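Local coordinates for UPF0135 protein SA1388 (Staphylococcus aureus subsp. aureus, PDB 3LNL), which is of unknown function but binds zinc at a dinuclear centre and assembles into a toroid-shaped hexamer capped by PII-like domains, at residues B[133-138]-B[203-208]; B[18-23]-B[97-102]. The protein carries 2 engineered substitutions. All blocks are in the same frame, centred on the assembly; numbering follows the deposited sequence.

In the fold
Contact 2 comes first along the chain. The turn 18-23, just after helix 7-17, packs against the end of strand 97-100, closing a loop of 73 residues that includes the zinc ligands His-68 and His-69. The chain then passes through helices 103-106 and 112-119 into the long strand 125-142. Contact 1 opens there and closes 64 residues later, where 203-208 pairs with 133-138. The two loops follow one another in series and neither encloses the other. Contact 2 ties the turn that follows helix 7-17 to a strand end of the NIF3 sheet near the metal centre, whereas contact 1 joins two strands of the PII-like lid. Their centres lie about 26 Å apart.

Contact 1. Residues B[133-138]-B[203-208]; sequences DVYYKV and EFMIDA
Two antiparallel strands of the PII-like domain pair here, 125-142 with 197-207. Four backbone hydrogen bonds carry the ladder. Tyr-136 and Ile-206 form one hydrogen-bonded pair: Tyr-136 N gives to Ile-206 O and Ile-206 N to Tyr-136 O, both at 2.9 Å and nearly straight. Val-138 and Phe-204 form the next, with Val-138 N 2.8 Å from Phe-204 O, nearly along the C=O axis. Beyond Asp-207 the pairing fades, and Ala-208 N makes only a weak bond to Val-134 O.

Tyr-136, Val-138, Phe-204 and Ile-206 share one face. The Phe-204 ring takes the crowded position between backbone N and carbonyl carbon (chi1 59°). This lays one ring face under Val-138, whose CB sits 3.8 Å from the ring centroid in a CH-pi contact. Val-138 CG2 touches Ile-206 CG1, the two side chains crossing at about a right angle. Ile-206 CG1 also touches Tyr-136 CB at 3.7 Å.

Lys-137 and Met-205 lie on the other face. Met-205 bends at chi2 and chi3, so that its CE reaches Tyr-135 CB at 3.7 Å and its SD lies by Lys-137 CG. Lys-137 NZ, whose position is less certain, is modelled 4.1 Å from Glu-203 OE2, beyond a salt bridge. Its salt bridge is with Asp-230 of the second subunit, while Glu-203 pairs with Lys-201. Tyr-141 of that subunit hydrogen-bonds both side chains. Strand 229-238 hydrogen-bonds to the opposite edge of 133-138, placing this ladder inside the antiparallel sheet of a PII-like fold.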
loop_
_atom_site.group_PDB
_atom_site.type_symbol
_atom_site.label_atom_id
_atom_site.label_comp_id
_atom_site.label_asym_id
_atom_site.label_seq_id
_atom_site.Cartn_x
_atom_site.Cartn_y
_atom_site.Cartn_z
ATOM N N ASP B 133 16.584 1.162 -21.498
ATOM C CA ASP B 133 15.761 2.037 -22.306
ATOM C C ASP B 133 14.881 1.199 -23.207
ATOM O O ASP B 133 15.322 0.201 -23.752
ATOM C CB ASP B 133 16.649 2.982 -23.116
ATOM C CG ASP B 133 17.597 3.802 -22.222
ATOM O OD1 ASP B 133 17.150 4.344 -21.180
ATOM O OD2 ASP B 133 18.792 3.889 -22.567
ATOM N N VAL B 134 13.629 1.616 -23.327
ATOM C CA VAL B 134 12.651 0.922 -24.135
ATOM C C VAL B 134 12.632 1.508 -25.535
ATOM O O VAL B 134 12.547 2.723 -25.706
ATOM C CB VAL B 134 11.258 1.027 -23.518
ATOM C CG1 VAL B 134 10.242 0.285 -24.382
ATOM C CG2 VAL B 134 11.280 0.493 -22.090
ATOM N N TYR B 135 12.776 0.630 -26.521
ATOM C CA TYR B 135 12.659 0.970 -27.940
ATOM C C TYR B 135 11.596 0.057 -28.552
ATOM O O TYR B 135 11.108 -0.862 -27.894
ATOM C CB TYR B 135 13.976 0.705 -28.671
ATOM C CG TYR B 135 15.139 1.499 -28.158
ATOM C CD1 TYR B 135 15.589 2.641 -28.821
ATOM C CD2 TYR B 135 15.803 1.102 -27.006
ATOM C CE1 TYR B 135 16.678 3.380 -28.332
ATOM C CE2 TYR B 135 16.888 1.820 -26.517
ATOM C CZ TYR B 135 17.318 2.960 -27.170
ATOM O OH TYR B 135 18.400 3.646 -26.635
ATOM N N TYR B 136 11.260 0.285 -29.822
ATOM C CA TYR B 136 10.421 -0.649 -30.574
ATOM C C TYR B 136 11.047 -0.996 -31.899
ATOM O O TYR B 136 11.567 -0.119 -32.605
ATOM C CB TYR B 136 9.036 -0.078 -30.843
ATOM C CG TYR B 136 8.208 0.059 -29.615
ATOM C CD1 TYR B 136 8.088 1.275 -28.972
ATOM C CD2 TYR B 136 7.542 -1.040 -29.084
ATOM C CE1 TYR B 136 7.328 1.399 -27.827
ATOM C CE2 TYR B 136 6.783 -0.927 -27.936
ATOM C CZ TYR B 136 6.676 0.296 -27.315
ATOM O OH TYR B 136 5.912 0.419 -26.172
ATOM N N LYS B 137 10.989 -2.272 -32.249
ATOM C CA LYS B 137 11.263 -2.669 -33.620
ATOM C C LYS B 137 9.926 -2.641 -34.363
ATOM O O LYS B 137 9.016 -3.400 -34.042
ATOM C CB LYS B 137 11.919 -4.032 -33.694
ATOM C CG LYS B 137 12.696 -4.262 -34.980
ATOM C CD LYS B 137 13.364 -5.657 -34.923
ATOM C CE LYS B 137 14.857 -5.585 -35.232
ATOM N NZ LYS B 137 15.516 -6.869 -34.767
ATOM N N VAL B 138 9.822 -1.706 -35.301
ATOM C CA VAL B 138 8.662 -1.556 -36.158
ATOM C C VAL B 138 8.810 -2.519 -37.315
ATOM O O VAL B 138 9.865 -2.562 -37.948
ATOM C CB VAL B 138 8.559 -0.120 -36.710
ATOM C CG1 VAL B 138 7.245 0.071 -37.523
ATOM C CG2 VAL B 138 8.621 0.879 -35.561
ATOM N N GLU B 203 11.883 -3.572 -41.630
ATOM C CA GLU B 203 12.052 -3.336 -40.189
ATOM C C GLU B 203 12.892 -2.074 -39.912
ATOM O O GLU B 203 13.781 -1.706 -40.682
ATOM C CB GLU B 203 12.732 -4.527 -39.507
ATOM C CG GLU B 203 12.214 -5.916 -39.939
ATOM C CD GLU B 203 12.972 -7.075 -39.277
ATOM O OE1 GLU B 203 12.612 -8.249 -39.528
ATOM O OE2 GLU B 203 13.926 -6.822 -38.507
ATOM N N PHE B 204 12.600 -1.428 -38.799
ATOM C CA PHE B 204 13.418 -0.323 -38.322
ATOM C C PHE B 204 13.131 -0.055 -36.843
ATOM O O PHE B 204 12.182 -0.610 -36.255
ATOM C CB PHE B 204 13.201 0.935 -39.175
ATOM C CG PHE B 204 11.782 1.416 -39.206
ATOM C CD1 PHE B 204 11.366 2.462 -38.379
ATOM C CD2 PHE B 204 10.860 0.843 -40.076
ATOM C CE1 PHE B 204 10.058 2.920 -38.409
ATOM C CE2 PHE B 204 9.556 1.305 -40.118
ATOM C CZ PHE B 204 9.153 2.351 -39.275
ATOM N N MET B 205 13.964 0.796 -36.261
ATOM C CA MET B 205 13.927 1.091 -34.831
ATOM C C MET B 205 13.280 2.428 -34.578
ATOM O O MET B 205 13.439 3.346 -35.360
ATOM C CB MET B 205 15.344 1.079 -34.266
ATOM C CG MET B 205 16.008 -0.279 -34.352
ATOM S SD MET B 205 15.060 -1.529 -33.417
ATOM C CE MET B 205 15.344 -0.940 -31.713
ATOM N N ILE B 206 12.523 2.520 -33.499
ATOM C CA ILE B 206 12.087 3.809 -32.985
ATOM C C ILE B 206 12.291 3.846 -31.467
ATOM O O ILE B 206 12.290 2.806 -30.794
ATOM C CB ILE B 206 10.594 4.093 -33.315
ATOM C CG1 ILE B 206 9.694 2.976 -32.754
ATOM C CG2 ILE B 206 10.399 4.285 -34.833
ATOM C CD1 ILE B 206 8.259 3.402 -32.440
ATOM N N ASP B 207 12.483 5.045 -30.942
ATOM C CA ASP B 207 12.442 5.262 -29.501
ATOM C C ASP B 207 10.999 5.113 -29.063
ATOM O O ASP B 207 10.085 5.257 -29.885
ATOM C CB ASP B 207 12.926 6.669 -29.148
ATOM C CG ASP B 207 14.351 6.909 -29.568
ATOM O OD1 ASP B 207 15.078 5.912 -29.760
ATOM O OD2 ASP B 207 14.750 8.085 -29.709
ATOM N N ALA B 208 10.799 4.854 -27.770
ATOM C CA ALA B 208 9.455 4.612 -27.225
ATOM C C ALA B 208 8.445 5.759 -27.457
ATOM O O ALA B 208 7.262 5.502 -27.663
ATOM C CB ALA B 208 9.530 4.256 -25.745
#

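Contact 2. Residues B[18-23]-B[97-102]; sequences VPFSTA and NLIAMH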
loop_
_atom_site.group_PDB
_atom_site.type_symbol
_atom_site.label_atom_id
_atom_site.label_comp_id
_atom_site.label_asym_id
_atom_site.label_seq_id
_atom_site.Cartn_x
_atom_site.Cartn_y
_atom_site.Cartn_z
ATOM N N VAL B 18 23.093 15.931 -20.459
ATOM C CA VAL B 18 22.846 15.254 -19.176
ATOM C C VAL B 18 21.335 15.171 -18.983
ATOM O O VAL B 18 20.728 15.957 -18.221
ATOM C CB VAL B 18 23.491 16.008 -17.975
ATOM C CG1 VAL B 18 23.329 15.225 -16.643
ATOM C CG2 VAL B 18 24.994 16.357 -18.227
ATOM N N PRO B 19 20.700 14.281 -19.748
ATOM C CA PRO B 19 19.250 14.391 -19.925
ATOM C C PRO B 19 18.484 14.349 -18.610
ATOM O O PRO B 19 18.680 13.422 -17.815
ATOM C CB PRO B 19 18.888 13.174 -20.762
ATOM C CG PRO B 19 20.150 12.690 -21.359
ATOM C CD PRO B 19 21.319 13.333 -20.690
ATOM N N PHE B 20 17.570 15.305 -18.431
ATOM C CA PHE B 20 16.831 15.377 -17.178
ATOM C C PHE B 20 15.976 14.129 -16.953
ATOM O O PHE B 20 15.721 13.754 -15.807
ATOM C CB PHE B 20 16.023 16.653 -17.127
ATOM C CG PHE B 20 16.885 17.855 -16.915
ATOM C CD1 PHE B 20 17.296 18.628 -17.976
ATOM C CD2 PHE B 20 17.381 18.143 -15.648
ATOM C CE1 PHE B 20 18.128 19.719 -17.787
ATOM C CE2 PHE B 20 18.225 19.224 -15.440
ATOM C CZ PHE B 20 18.594 20.024 -16.503
ATOM N N SER B 21 15.600 13.458 -18.045
ATOM C CA SER B 21 14.807 12.248 -17.985
ATOM C C SER B 21 15.558 11.056 -17.338
ATOM O O SER B 21 14.937 10.085 -16.933
ATOM C CB SER B 21 14.354 11.872 -19.421
ATOM O OG SER B 21 15.435 11.335 -20.213
ATOM N N THR B 22 16.883 11.135 -17.234
ATOM C CA THR B 22 17.623 10.058 -16.608
ATOM C C THR B 22 17.645 10.201 -15.097
ATOM O O THR B 22 18.194 9.315 -14.410
ATOM C CB THR B 22 19.032 9.901 -17.192
ATOM O OG1 THR B 22 19.810 11.080 -16.956
ATOM C CG2 THR B 22 18.927 9.582 -18.751
ATOM N N ALA B 23 17.103 11.321 -14.573
ATOM C CA ALA B 23 16.961 11.464 -13.117
ATOM C C ALA B 23 15.939 10.463 -12.596
ATOM O O ALA B 23 15.064 10.044 -13.341
ATOM C CB ALA B 23 16.559 12.912 -12.740
ATOM N N ASN B 97 18.458 32.655 -11.051
ATOM C CA ASN B 97 17.879 31.425 -11.473
ATOM C C ASN B 97 18.693 30.240 -10.940
ATOM O O ASN B 97 19.920 30.256 -10.993
ATOM C CB ASN B 97 17.882 31.367 -13.002
ATOM C CG ASN B 97 17.277 32.575 -13.628
ATOM O OD1 ASN B 97 16.062 32.710 -13.639
ATOM N ND2 ASN B 97 18.120 33.471 -14.163
ATOM N N LEU B 98 18.000 29.195 -10.503
ATOM C CA LEU B 98 18.611 28.028 -9.897
ATOM C C LEU B 98 18.135 26.790 -10.636
ATOM O O LEU B 98 16.939 26.494 -10.641
ATOM C CB LEU B 98 18.252 27.915 -8.393
ATOM C CG LEU B 98 18.804 26.633 -7.716
ATOM C CD1 LEU B 98 20.389 26.606 -7.761
ATOM C CD2 LEU B 98 18.297 26.450 -6.288
ATOM N N ILE B 99 19.083 26.060 -11.197
ATOM C CA ILE B 99 18.818 24.787 -11.871
ATOM C C ILE B 99 19.491 23.664 -11.073
ATOM O O ILE B 99 20.615 23.824 -10.609
ATOM C CB ILE B 99 19.454 24.814 -13.308
ATOM C CG1 ILE B 99 18.763 25.899 -14.168
ATOM C CG2 ILE B 99 19.489 23.387 -13.961
ATOM C CD1 ILE B 99 19.630 26.350 -15.458
ATOM N N ALA B 100 18.788 22.551 -10.894
ATOM C CA ALA B 100 19.328 21.414 -10.220
ATOM C C ALA B 100 19.605 20.318 -11.249
ATOM O O ALA B 100 18.702 19.879 -11.999
ATOM C CB ALA B 100 18.334 20.844 -9.158
ATOM N N MET B 101 20.847 19.872 -11.270
ATOM C CA MET B 101 21.249 18.701 -12.052
ATOM C C MET B 101 21.642 17.660 -11.037
ATOM O O MET B 101 22.840 17.557 -10.652
ATOM C CB MET B 101 22.405 19.083 -13.005
ATOM C CG MET B 101 21.955 20.052 -14.148
ATOM S SD MET B 101 23.386 20.452 -15.157
ATOM C CE MET B 101 23.445 18.979 -16.222
ATOM N N HIS B 102 20.625 16.894 -10.582
ATOM C CA HIS B 102 20.809 16.012 -9.460
ATOM C C HIS B 102 21.082 14.582 -9.906
ATOM O O HIS B 102 22.158 14.337 -10.456
ATOM C CB HIS B 102 19.672 16.108 -8.458
ATOM C CG HIS B 102 19.980 15.438 -7.166
ATOM N ND1 HIS B 102 19.021 14.788 -6.411
ATOM C CD2 HIS B 102 21.161 15.269 -6.519
ATOM C CE1 HIS B 102 19.602 14.270 -5.333
ATOM N NE2 HIS B 102 20.900 14.533 -5.381
#
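The turn after helix 7-17 sets two apolar side chains, Val-18 and Phe-20, against the C-terminal end of strand 97-100. Met-101 is the bump that fills the notch between them. Its chain runs straight through chi2 (179°) and bends at chi3 (81°), which brings the methyl group round to Val-18. Met-101 CE is 3.4 Å from Val-18 CB, tighter than usual for two carbons. The methyl lands on the hydrogen side of Val-18 CB, with CG1 and CG2 flanking the approach and not gripping it. Higher up the same side chain, Met-101 CG meets Phe-20 CE2 at 4.0 Å, and the two side chains cross at about a right angle. The Phe-20 ring turns an edge to the strand end. Its CE2 lies 3.5 Å from Ala-100 O, which sits in the ring plane. Phe-20 CZ makes a looser contact with Ile-99 CG2.

Within the turn, Pro-19 O accepts from both Thr-22 N and Thr-22 OG1. Met-101 O accepts from ND1 of the zinc ligand His-68. Around the contact, Met-11 of helix 7-17 touches Phe-20 and Ile-99, Leu-105 of helix 103-106 packs on Val-18, and Ile-66 of strand 64-67 on Met-101.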